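Local coordinates for protein STM4351 (PDB 2Y7I) that binds free arginine with high specificity in the periplasm, as a solute-binding protein of family 3, at residues G159-I164 with Y174-E179; T147-N152 with G165-N170; H105-L110 with R125-K130. One frame throughout, in Å; residues are numbered along the deposited sequence. Where two conformers were deposited one is given.

In the fold
The contacts belong to the lobe of the mixed sheet 135-139, 114-118, 156-160, 95-100 and 174-176, whose order, with 95-100 antiparallel to its neighbours, fits a type II periplasmic binding protein. Contact 3 closes before the others open; contacts 1 and 2 interleave in the order 147-152, 159-164, 165-170, 174-179, sharing helix 161-168. Their centres are about 10 Å apart, touching through Tyr174 and Ile176 against Trp167 and Leu168. Contact 3 is centred about 13 Å from contact 1, joined to it by Glu179 at Phe107 and His105, and about 19 Å from contact 2. They pack helices and a loop on the sheet; only contact 1 includes a pocket residue, Asp160, which shares the bound arginine with others.

Contact 1: residues G159-I164 with Y174-E179; sequences GDVAAI and YAIMDE. With ARG (arginine), chain C.
Ile176 reaches from the edge strand 174-176 to helix 161-168 and meets it with two different atoms. Its CG1 lies 3.8 Å from CG2 of Ile164, while its terminal CD1 goes on to CG2 of Val161, 3.9 Å away. The Ile176 chain is extended at its end (chi2 169°), which carries CD1 past Ile164 and toward the first turn of the helix. On the helix side both touching methyls are CG2 branches, and each stands anti to its own backbone N. The longer arm of Ile164 turns off instead toward Gly159, where CD1 packs near the backbone.

Val96 of strand 95-100 touches both Ile164 and Ile176, and Val98 adds to the cover of Ile164. Leu168, one turn further along the helix, also leans on Ile176, and Phe146 of helix 142-150 packs on Ile164. Strand 95-100 runs between strands 156-160 and 174-176 in the sheet and is antiparallel to both, so these two are parallel, and with helix 161-168 they form a beta-alpha-beta crossover that spans strand 95-100.

Asp160, just before the helix, is one of the residues that hold the ligand. At the N-cap position but making no capping bond with its side chain, it uses OD2 to accept a hydrogen bond of 2.8 Å from N of the bound arginine. Three bonds converge on that oxygen: from the ligand's amino group, Tyr16 OH and His123 NE2. Within the helix, Ile164 N bonds to Asp160 O at 3.0 Å and closes the first turn. The contact itself is purely apolar, branched carbon on branched carbon, while the carboxylate one residue before Val161 is left to the amino group of the ligand, whose positive charge probably helps to keep Asp160 ionised.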
loop_
_atom_site.group_PDB
_atom_site.type_symbol
_atom_site.label_atom_id
_atom_site.label_comp_id
_atom_site.label_asym_id
_atom_site.label_seq_id
_atom_site.Cartn_x
_atom_site.Cartn_y
_atom_site.Cartn_z
ATOM N N GLY A 159 -11.226 2.416 22.710
ATOM C CA GLY A 159 -11.019 2.884 21.333
ATOM C C GLY A 159 -9.982 2.096 20.549
ATOM O O GLY A 159 -9.545 1.020 20.993
ATOM N N ASP A 160 -9.578 2.622 19.385
ATOM C CA ASP A 160 -8.585 1.932 18.544
ATOM C C ASP A 160 -7.214 1.954 19.201
ATOM O O ASP A 160 -6.827 2.948 19.815
ATOM C CB ASP A 160 -8.521 2.519 17.115
ATOM C CG ASP A 160 -9.724 2.112 16.262
ATOM O OD1 ASP A 160 -9.747 0.982 15.746
ATOM O OD2 ASP A 160 -10.658 2.914 16.108
ATOM N N VAL A 161 -6.485 0.846 19.072
ATOM C CA VAL A 161 -5.180 0.715 19.718
ATOM C C VAL A 161 -4.205 1.833 19.351
ATOM O O VAL A 161 -3.494 2.325 20.224
ATOM C CB VAL A 161 -4.556 -0.725 19.578
ATOM C CG1 VAL A 161 -4.290 -1.099 18.117
ATOM C CG2 VAL A 161 -3.309 -0.859 20.441
ATOM N N ALA A 162 -4.199 2.250 18.078
ATOM C CA ALA A 162 -3.311 3.326 17.629
ATOM C C ALA A 162 -3.617 4.647 18.333
ATOM O O ALA A 162 -2.700 5.368 18.756
ATOM C CB ALA A 162 -3.384 3.498 16.085
ATOM N N ALA A 163 -4.903 4.955 18.465
ATOM C CA ALA A 163 -5.336 6.212 19.070
ATOM C C ALA A 163 -5.030 6.224 20.563
ATOM O O ALA A 163 -4.480 7.196 21.083
ATOM C CB ALA A 163 -6.819 6.435 18.823
ATOM N N ILE A 164 -5.366 5.130 21.238
ATOM C CA ILE A 164 -5.106 4.991 22.679
ATOM C C ILE A 164 -3.596 5.011 22.928
ATOM O O ILE A 164 -3.102 5.721 23.825
ATOM C CB ILE A 164 -5.743 3.687 23.238
ATOM C CG1 ILE A 164 -7.291 3.663 23.107
ATOM C CG2 ILE A 164 -5.246 3.363 24.657
ATOM C CD1 ILE A 164 -8.012 4.933 23.425
ATOM N N TYR A 174 -1.226 5.693 33.005
ATOM C CA TYR A 174 -2.276 4.881 32.410
ATOM C C TYR A 174 -1.643 3.775 31.571
ATOM O O TYR A 174 -0.444 3.825 31.307
ATOM C CB TYR A 174 -3.211 5.786 31.586
ATOM C CG TYR A 174 -3.861 6.813 32.492
ATOM C CD1 TYR A 174 -3.187 7.987 32.842
ATOM C CD2 TYR A 174 -5.110 6.575 33.057
ATOM C CE1 TYR A 174 -3.767 8.918 33.706
ATOM C CE2 TYR A 174 -5.695 7.493 33.918
ATOM C CZ TYR A 174 -5.019 8.654 34.243
ATOM O OH TYR A 174 -5.601 9.557 35.104
ATOM N N ALA A 175 -2.431 2.774 31.177
ATOM C CA ALA A 175 -1.916 1.662 30.365
ATOM C C ALA A 175 -3.040 0.998 29.604
ATOM O O ALA A 175 -4.196 1.021 30.036
ATOM C CB ALA A 175 -1.187 0.621 31.229
ATOM N N ILE A 176 -2.685 0.402 28.467
ATOM C CA ILE A 176 -3.601 -0.431 27.719
ATOM C C ILE A 176 -3.909 -1.666 28.576
ATOM O O ILE A 176 -2.995 -2.340 29.078
ATOM C CB ILE A 176 -3.015 -0.854 26.342
ATOM C CG1 ILE A 176 -2.980 0.337 25.370
ATOM C CG2 ILE A 176 -3.845 -2.007 25.727
ATOM C CD1 ILE A 176 -2.170 0.068 24.067
ATOM N N MET A 177 -5.196 -1.945 28.732
ATOM C CA MET A 177 -5.672 -3.072 29.514
ATOM C C MET A 177 -5.339 -4.383 28.814
ATOM O O MET A 177 -5.320 -4.449 27.581
ATOM C CB MET A 177 -7.172 -2.923 29.766
ATOM C CG MET A 177 -7.716 -3.811 30.871
ATOM S SD MET A 177 -9.498 -3.595 31.134
ATOM C CE MET A 177 -10.117 -4.495 29.706
ATOM N N ASP A 178 -5.056 -5.420 29.600
ATOM C CA ASP A 178 -4.620 -6.692 29.023
ATOM C C ASP A 178 -5.627 -7.300 28.034
ATOM O O ASP A 178 -5.236 -7.706 26.930
ATOM C CB ASP A 178 -4.212 -7.695 30.103
ATOM C CG ASP A 178 -2.834 -7.395 30.689
ATOM O OD1 ASP A 178 -2.064 -6.657 30.037
ATOM O OD2 ASP A 178 -2.516 -7.896 31.796
ATOM N N GLU A 179 -6.902 -7.366 28.412
ATOM C CA GLU A 179 -7.890 -7.970 27.522
ATOM C C GLU A 179 -8.284 -6.981 26.434
ATOM O O GLU A 179 -8.740 -5.880 26.735
ATOM C CB GLU A 179 -9.142 -8.452 28.275
ATOM C CG GLU A 179 -10.126 -9.188 27.346
ATOM C CD GLU A 179 -11.393 -9.679 28.018
ATOM O OE1 GLU A 179 -11.602 -9.437 29.232
ATOM O OE2 GLU A 179 -12.202 -10.314 27.311
HETATM N N ARG C . -12.543 2.944 14.097
HETATM C CA ARG C . -13.727 3.271 14.952
HETATM C C ARG C . -15.000 3.196 14.118
HETATM O O ARG C . -16.087 3.462 14.626
HETATM C CB ARG C . -13.586 4.672 15.585
HETATM C CG ARG C . -13.331 5.799 14.568
HETATM C CD ARG C . -13.344 7.184 15.212
HETATM N NE ARG C . -12.775 8.170 14.289
HETATM C CZ ARG C . -12.667 9.475 14.533
HETATM N NH1 ARG C . -13.096 10.002 15.682
HETATM N NH2 ARG C . -12.129 10.256 13.621
HETATM O OXT ARG C . -14.960 2.891 12.911
#

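Contact 2: residues T147-N152 with G165-N170; sequences TDLKNN and GKWLKN
Trp167 presents the six-membered half of its indole to helix 142-150, where Leu149 and Lys150 meet different atoms of it. CG of Trp167 stands anti to the backbone N (chi1 -178°), which sends the ring across toward the neighbouring helix. Leu149 comes in obliquely, with CD2 3.9 Å from CH2. Lys150 lies at the edge of the ring: its CG is near the ring plane, 3.9 Å from CZ2, and CD and CE follow round the same carbon. Lys150 and Trp167 run past each other in opposite directions, and the bend of the lysine at chi3 (-87°) wraps its chain about CZ2.

That course brings the ammonium toward the pyrrole side of the indole. One water, in the ring plane, accepts from Trp167 NE1 at 3.1 Å and from Lys150 NZ at 3.2 Å, while NZ also bonds to Asn171 OD1. Phe146 of helix 142-150 stacks on the indole, joining the helices; Tyr174 of strand 174-176 meets it edge-to-face and links the pair to the sheet. Helix 142-150 then ends in a Schellman motif at Asn152 (positive phi), with Asn152 N bonding to Leu149 O and Arg153 N to Asp148 O.

The lysine is thus amphipathic in use: its methylenes pack on the indole edge, while its ammonium hydrogen-bonds to a water and to the side-chain oxygen of Asn171.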
loop_
_atom_site.group_PDB
_atom_site.type_symbol
_atom_site.label_atom_id
_atom_site.label_comp_id
_atom_site.label_asym_id
_atom_site.label_seq_id
_atom_site.Cartn_x
_atom_site.Cartn_y
_atom_site.Cartn_z
ATOM N N THR A 147 -10.215 13.492 29.168
ATOM C CA THR A 147 -10.316 14.448 30.265
ATOM C C THR A 147 -11.084 13.849 31.439
ATOM O O THR A 147 -10.664 13.960 32.595
ATOM C CB THR A 147 -10.984 15.768 29.804
ATOM O OG1 THR A 147 -10.217 16.328 28.733
ATOM C CG2 THR A 147 -11.056 16.778 30.944
ATOM N N ASP A 148 -12.211 13.216 31.132
ATOM C CA ASP A 148 -13.045 12.589 32.153
ATOM C C ASP A 148 -12.390 11.382 32.809
ATOM O O ASP A 148 -12.633 11.106 33.983
ATOM C CB ASP A 148 -14.405 12.217 31.575
ATOM C CG ASP A 148 -15.389 13.381 31.609
ATOM O OD1 ASP A 148 -14.972 14.528 31.885
ATOM O OD2 ASP A 148 -16.590 13.148 31.367
ATOM N N LEU A 149 -11.566 10.658 32.056
ATOM C CA LEU A 149 -10.761 9.581 32.633
ATOM C C LEU A 149 -9.763 10.135 33.654
ATOM O O LEU A 149 -9.637 9.620 34.763
ATOM C CB LEU A 149 -10.029 8.800 31.532
ATOM C CG LEU A 149 -9.047 7.690 31.941
ATOM C CD1 LEU A 149 -9.732 6.544 32.692
ATOM C CD2 LEU A 149 -8.296 7.160 30.741
ATOM N N LYS A 150 -9.074 11.204 33.276
ATOM C CA LYS A 150 -8.049 11.796 34.119
ATOM C C LYS A 150 -8.594 12.436 35.394
ATOM O O LYS A 150 -7.911 12.450 36.423
ATOM C CB LYS A 150 -7.208 12.782 33.316
ATOM C CG LYS A 150 -6.255 12.074 32.351
ATOM C CD LYS A 150 -5.054 12.914 31.998
ATOM C CE LYS A 150 -5.332 13.830 30.824
ATOM N NZ LYS A 150 -4.048 14.192 30.123
ATOM N N ASN A 151 -9.827 12.937 35.306
ATOM C CA ASN A 151 -10.549 13.534 36.434
ATOM C C ASN A 151 -11.330 12.507 37.262
ATOM O O ASN A 151 -12.127 12.880 38.120
ATOM C CB ASN A 151 -11.500 14.628 35.933
ATOM C CG ASN A 151 -10.778 15.927 35.589
ATOM O OD1 ASN A 151 -11.199 16.675 34.704
ATOM N ND2 ASN A 151 -9.684 16.196 36.290
ATOM N N ASN A 152 -11.094 11.222 36.992
ATOM C CA ASN A 152 -11.787 10.102 37.664
ATOM C C ASN A 152 -13.302 9.978 37.481
ATOM O O ASN A 152 -13.982 9.326 38.279
ATOM C CB ASN A 152 -11.411 10.014 39.158
ATOM C CG ASN A 152 -10.242 9.094 39.400
ATOM O OD1 ASN A 152 -9.123 9.550 39.637
ATOM N ND2 ASN A 152 -10.484 7.784 39.320
ATOM N N GLY A 165 -2.865 4.248 22.117
ATOM C CA GLY A 165 -1.404 4.190 22.198
ATOM C C GLY A 165 -0.788 5.566 22.084
ATOM O O GLY A 165 0.124 5.924 22.848
ATOM N N LYS A 166 -1.293 6.357 21.138
ATOM C CA LYS A 166 -0.798 7.718 20.948
ATOM C C LYS A 166 -1.024 8.583 22.197
ATOM O O LYS A 166 -0.115 9.271 22.656
ATOM C CB LYS A 166 -1.427 8.343 19.693
ATOM C CG LYS A 166 -1.119 9.809 19.478
ATOM C CD LYS A 166 0.179 10.007 18.700
ATOM C CE LYS A 166 0.128 11.300 17.885
ATOM N NZ LYS A 166 0.394 12.495 18.741
ATOM N N TRP A 167 -2.233 8.529 22.749
ATOM C CA TRP A 167 -2.579 9.295 23.950
ATOM C C TRP A 167 -1.664 8.916 25.110
ATOM O O TRP A 167 -1.250 9.779 25.900
ATOM C CB TRP A 167 -4.053 9.057 24.322
ATOM C CG TRP A 167 -4.512 9.850 25.532
ATOM C CD1 TRP A 167 -4.858 11.177 25.569
ATOM C CD2 TRP A 167 -4.641 9.365 26.874
ATOM N NE1 TRP A 167 -5.197 11.543 26.849
ATOM C CE2 TRP A 167 -5.085 10.448 27.668
ATOM C CE3 TRP A 167 -4.436 8.112 27.480
ATOM C CZ2 TRP A 167 -5.318 10.324 29.045
ATOM C CZ3 TRP A 167 -4.675 7.985 28.852
ATOM C CH2 TRP A 167 -5.112 9.091 29.618
ATOM N N LEU A 168 -1.332 7.625 25.191
ATOM C CA LEU A 168 -0.522 7.094 26.291
ATOM C C LEU A 168 0.878 7.666 26.353
ATOM O O LEU A 168 1.481 7.724 27.425
ATOM C CB LEU A 168 -0.437 5.571 26.216
ATOM C CG LEU A 168 -1.628 4.824 26.811
ATOM C CD1 LEU A 168 -1.422 3.334 26.653
ATOM C CD2 LEU A 168 -1.813 5.195 28.294
ATOM N N LYS A 169 1.395 8.086 25.204
ATOM C CA LYS A 169 2.720 8.696 25.140
ATOM C C LYS A 169 2.878 9.840 26.148
ATOM O O LYS A 169 3.964 10.037 26.698
ATOM C CB LYS A 169 3.054 9.132 23.705
ATOM C CG LYS A 169 3.445 7.959 22.792
ATOM C CD LYS A 169 3.555 8.352 21.321
ATOM C CE LYS A 169 4.406 7.334 20.561
ATOM N NZ LYS A 169 4.078 7.263 19.099
ATOM N N ASN A 170 1.787 10.561 26.418
ATOM C CA ASN A 170 1.828 11.686 27.368
ATOM C C ASN A 170 1.102 11.425 28.686
ATOM O O ASN A 170 0.856 12.354 29.464
ATOM C CB ASN A 170 1.282 12.957 26.715
ATOM C CG ASN A 170 2.045 13.336 25.476
ATOM O OD1 ASN A 170 1.545 13.185 24.361
ATOM N ND2 ASN A 170 3.266 13.801 25.654
HETATM O O HOH W 1 -5.851 14.496 27.531
#

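Contact 3: residues H105-L110 with R125-K130; sequences HTFADL and RYLQDK. With ACT (acetate ion), chain G.
Phe107 points its ring from the loop between strands 95-100 and 114-118 at helix 122-130, where Tyr126 and Leu127 receive it. From CB, the first torsion puts CG anti to the carbonyl carbon (chi1 -76°), and the ring swings away from its own loop toward the helix. On one flank CE1 lies 3.8 Å from CD2 of Leu127, whose methyl approaches the ring obliquely. On the other, CE2 comes to 4.1 Å from the OH of Tyr126. At the far end, CZ is 4.1 Å from CE2 of Tyr126 and sits near the plane of the tyrosine ring, at its edge. The two rings are inclined at 57° with centroids 6.0 Å apart, an oblique aromatic pair. The tyrosine hydroxyl has its polar partner in Gln131 NE2, just past the helix.

In this type II periplasmic-binding-protein lobe, strand 114-118 and helix 122-130 form a beta-alpha unit of the sheet, and the buried contact fastens the loop to that helix. Leu127 also touches Val115 and Leu117 of the strand, so the helix is laid on the sheet beside the phenylalanine. The loop is held in shape by Asp109, whose OD2 accepts from two backbone amides: from His105 N at 3.0 Å, by the anti lone pair, and from Thr106 N at the same 3.0 Å, which comes from above the carboxylate plane. Thr106 repays it in an ST motif, OG1 accepting from Asp109 N at 3.1 Å. The backbone N of Phe107 itself is bound by Glu179 OE1, which anchors the root of the side chain. On the helix, Arg125, which does not touch the phenylalanine, donates from NE to OXT of an acetate, probably from the crystallisation liquor, at 2.8 Å, and Thr76 OG1 also bonds to that ion.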
loop_
_atom_site.group_PDB
_atom_site.type_symbol
_atom_site.label_atom_id
_atom_site.label_comp_id
_atom_site.label_asym_id
_atom_site.label_seq_id
_atom_site.Cartn_x
_atom_site.Cartn_y
_atom_site.Cartn_z
ATOM N N HIS A 105 -7.528 -5.569 34.445
ATOM C CA HIS A 105 -6.906 -6.486 33.489
ATOM C C HIS A 105 -7.898 -6.924 32.415
ATOM O O HIS A 105 -7.532 -7.110 31.256
ATOM C CB HIS A 105 -6.371 -7.733 34.208
ATOM C CG HIS A 105 -5.145 -7.487 35.030
ATOM N ND1 HIS A 105 -3.891 -7.901 34.639
ATOM C CD2 HIS A 105 -4.983 -6.880 36.231
ATOM C CE1 HIS A 105 -3.006 -7.554 35.557
ATOM N NE2 HIS A 105 -3.642 -6.934 36.534
ATOM N N THR A 106 -9.154 -7.108 32.814
ATOM C CA THR A 106 -10.153 -7.710 31.929
ATOM C C THR A 106 -11.451 -6.926 31.931
ATOM O O THR A 106 -11.724 -6.127 32.850
ATOM C CB THR A 106 -10.508 -9.166 32.354
ATOM O OG1 THR A 106 -11.222 -9.139 33.592
ATOM C CG2 THR A 106 -9.275 -10.047 32.510
ATOM N N PHE A 107 -12.275 -7.182 30.920
ATOM C CA PHE A 107 -13.634 -6.639 30.890
ATOM C C PHE A 107 -14.452 -7.025 32.125
ATOM O O PHE A 107 -15.203 -6.196 32.653
ATOM C CB PHE A 107 -14.361 -7.048 29.608
ATOM C CG PHE A 107 -13.923 -6.263 28.389
ATOM C CD1 PHE A 107 -14.206 -4.899 28.283
ATOM C CD2 PHE A 107 -13.237 -6.887 27.352
ATOM C CE1 PHE A 107 -13.802 -4.171 27.169
ATOM C CE2 PHE A 107 -12.824 -6.167 26.229
ATOM C CZ PHE A 107 -13.111 -4.800 26.138
ATOM N N ALA A 108 -14.295 -8.266 32.591
ATOM C CA ALA A 108 -14.944 -8.706 33.829
ATOM C C ALA A 108 -14.570 -7.799 35.006
ATOM O O ALA A 108 -15.421 -7.476 35.833
ATOM C CB ALA A 108 -14.608 -10.165 34.144
ATOM N N ASP A 109 -13.305 -7.381 35.065
ATOM C CA ASP A 109 -12.833 -6.488 36.132
ATOM C C ASP A 109 -13.551 -5.133 36.102
ATOM O O ASP A 109 -13.633 -4.449 37.119
ATOM C CB ASP A 109 -11.320 -6.244 36.030
ATOM C CG ASP A 109 -10.493 -7.487 36.283
ATOM O OD1 ASP A 109 -10.959 -8.419 36.975
ATOM O OD2 ASP A 109 -9.348 -7.517 35.775
ATOM N N LEU A 110 -14.058 -4.751 34.934
ATOM C CA LEU A 110 -14.764 -3.480 34.773
ATOM C C LEU A 110 -16.260 -3.546 35.093
ATOM O O LEU A 110 -16.989 -2.579 34.862
ATOM C CB LEU A 110 -14.519 -2.917 33.366
ATOM C CG LEU A 110 -13.119 -2.310 33.187
ATOM C CD1 LEU A 110 -12.767 -2.218 31.700
ATOM C CD2 LEU A 110 -13.079 -0.937 33.833
ATOM N N ARG A 125 -20.932 0.120 19.794
ATOM C CA ARG A 125 -21.795 -1.017 19.492
ATOM C C ARG A 125 -21.290 -2.281 20.190
ATOM O O ARG A 125 -22.078 -3.006 20.816
ATOM C CB ARG A 125 -21.932 -1.230 17.980
ATOM C CG ARG A 125 -23.062 -2.183 17.606
ATOM C CD ARG A 125 -23.339 -2.192 16.096
ATOM N NE ARG A 125 -22.345 -2.948 15.325
ATOM C CZ ARG A 125 -22.422 -4.251 15.059
ATOM N NH1 ARG A 125 -23.434 -4.978 15.521
ATOM N NH2 ARG A 125 -21.473 -4.835 14.333
ATOM N N TYR A 126 -19.982 -2.523 20.107
ATOM C CA TYR A 126 -19.379 -3.662 20.798
ATOM C C TYR A 126 -19.682 -3.674 22.294
ATOM O O TYR A 126 -20.149 -4.696 22.809
ATOM C CB TYR A 126 -17.857 -3.789 20.561
ATOM C CG TYR A 126 -17.267 -4.887 21.422
ATOM C CD1 TYR A 126 -17.415 -6.235 21.078
ATOM C CD2 TYR A 126 -16.630 -4.581 22.617
ATOM C CE1 TYR A 126 -16.909 -7.246 21.893
ATOM C CE2 TYR A 126 -16.126 -5.580 23.437
ATOM C CZ TYR A 126 -16.273 -6.906 23.073
ATOM O OH TYR A 126 -15.773 -7.882 23.896
ATOM N N LEU A 127 -19.393 -2.569 22.994
ATOM C CA LEU A 127 -19.619 -2.534 24.451
ATOM C C LEU A 127 -21.083 -2.697 24.818
ATOM O O LEU A 127 -21.413 -3.397 25.783
ATOM C CB LEU A 127 -19.101 -1.250 25.086
ATOM C CG LEU A 127 -17.732 -1.122 25.759
ATOM C CD1 LEU A 127 -17.908 -0.227 27.000
ATOM C CD2 LEU A 127 -17.057 -2.440 26.158
ATOM N N GLN A 128 -21.956 -2.037 24.057
ATOM C CA GLN A 128 -23.401 -2.122 24.303
ATOM C C GLN A 128 -23.925 -3.539 24.138
ATOM O O GLN A 128 -24.798 -3.970 24.890
ATOM C CB GLN A 128 -24.176 -1.150 23.393
ATOM C CG GLN A 128 -24.123 0.293 23.897
ATOM C CD GLN A 128 -24.717 1.318 22.933
ATOM O OE1 GLN A 128 -24.728 2.520 23.227
ATOM N NE2 GLN A 128 -25.190 0.858 21.783
ATOM N N ASP A 129 -23.388 -4.259 23.153
ATOM C CA ASP A 129 -23.878 -5.597 22.832
ATOM C C ASP A 129 -23.238 -6.687 23.656
ATOM O O ASP A 129 -23.932 -7.591 24.129
ATOM C CB ASP A 129 -23.642 -5.921 21.364
ATOM C CG ASP A 129 -24.519 -5.119 20.441
ATOM O OD1 ASP A 129 -25.450 -4.448 20.926
ATOM O OD2 ASP A 129 -24.265 -5.156 19.223
ATOM N N LYS A 130 -21.916 -6.602 23.806
ATOM C CA LYS A 130 -21.117 -7.722 24.284
ATOM C C LYS A 130 -20.532 -7.541 25.682
ATOM O O LYS A 130 -19.981 -8.480 26.242
ATOM C CB LYS A 130 -20.006 -8.055 23.274
ATOM C CG LYS A 130 -20.513 -8.403 21.858
ATOM C CD LYS A 130 -21.432 -9.600 21.884
ATOM C CE LYS A 130 -21.739 -10.122 20.494
ATOM N NZ LYS A 130 -22.673 -11.269 20.612
HETATM C C ACT G . -21.251 -0.099 13.326
HETATM O O ACT G . -21.559 0.367 12.210
HETATM O OXT ACT G . -21.093 -1.345 13.379
HETATM C CH3 ACT G . -21.072 0.787 14.523
#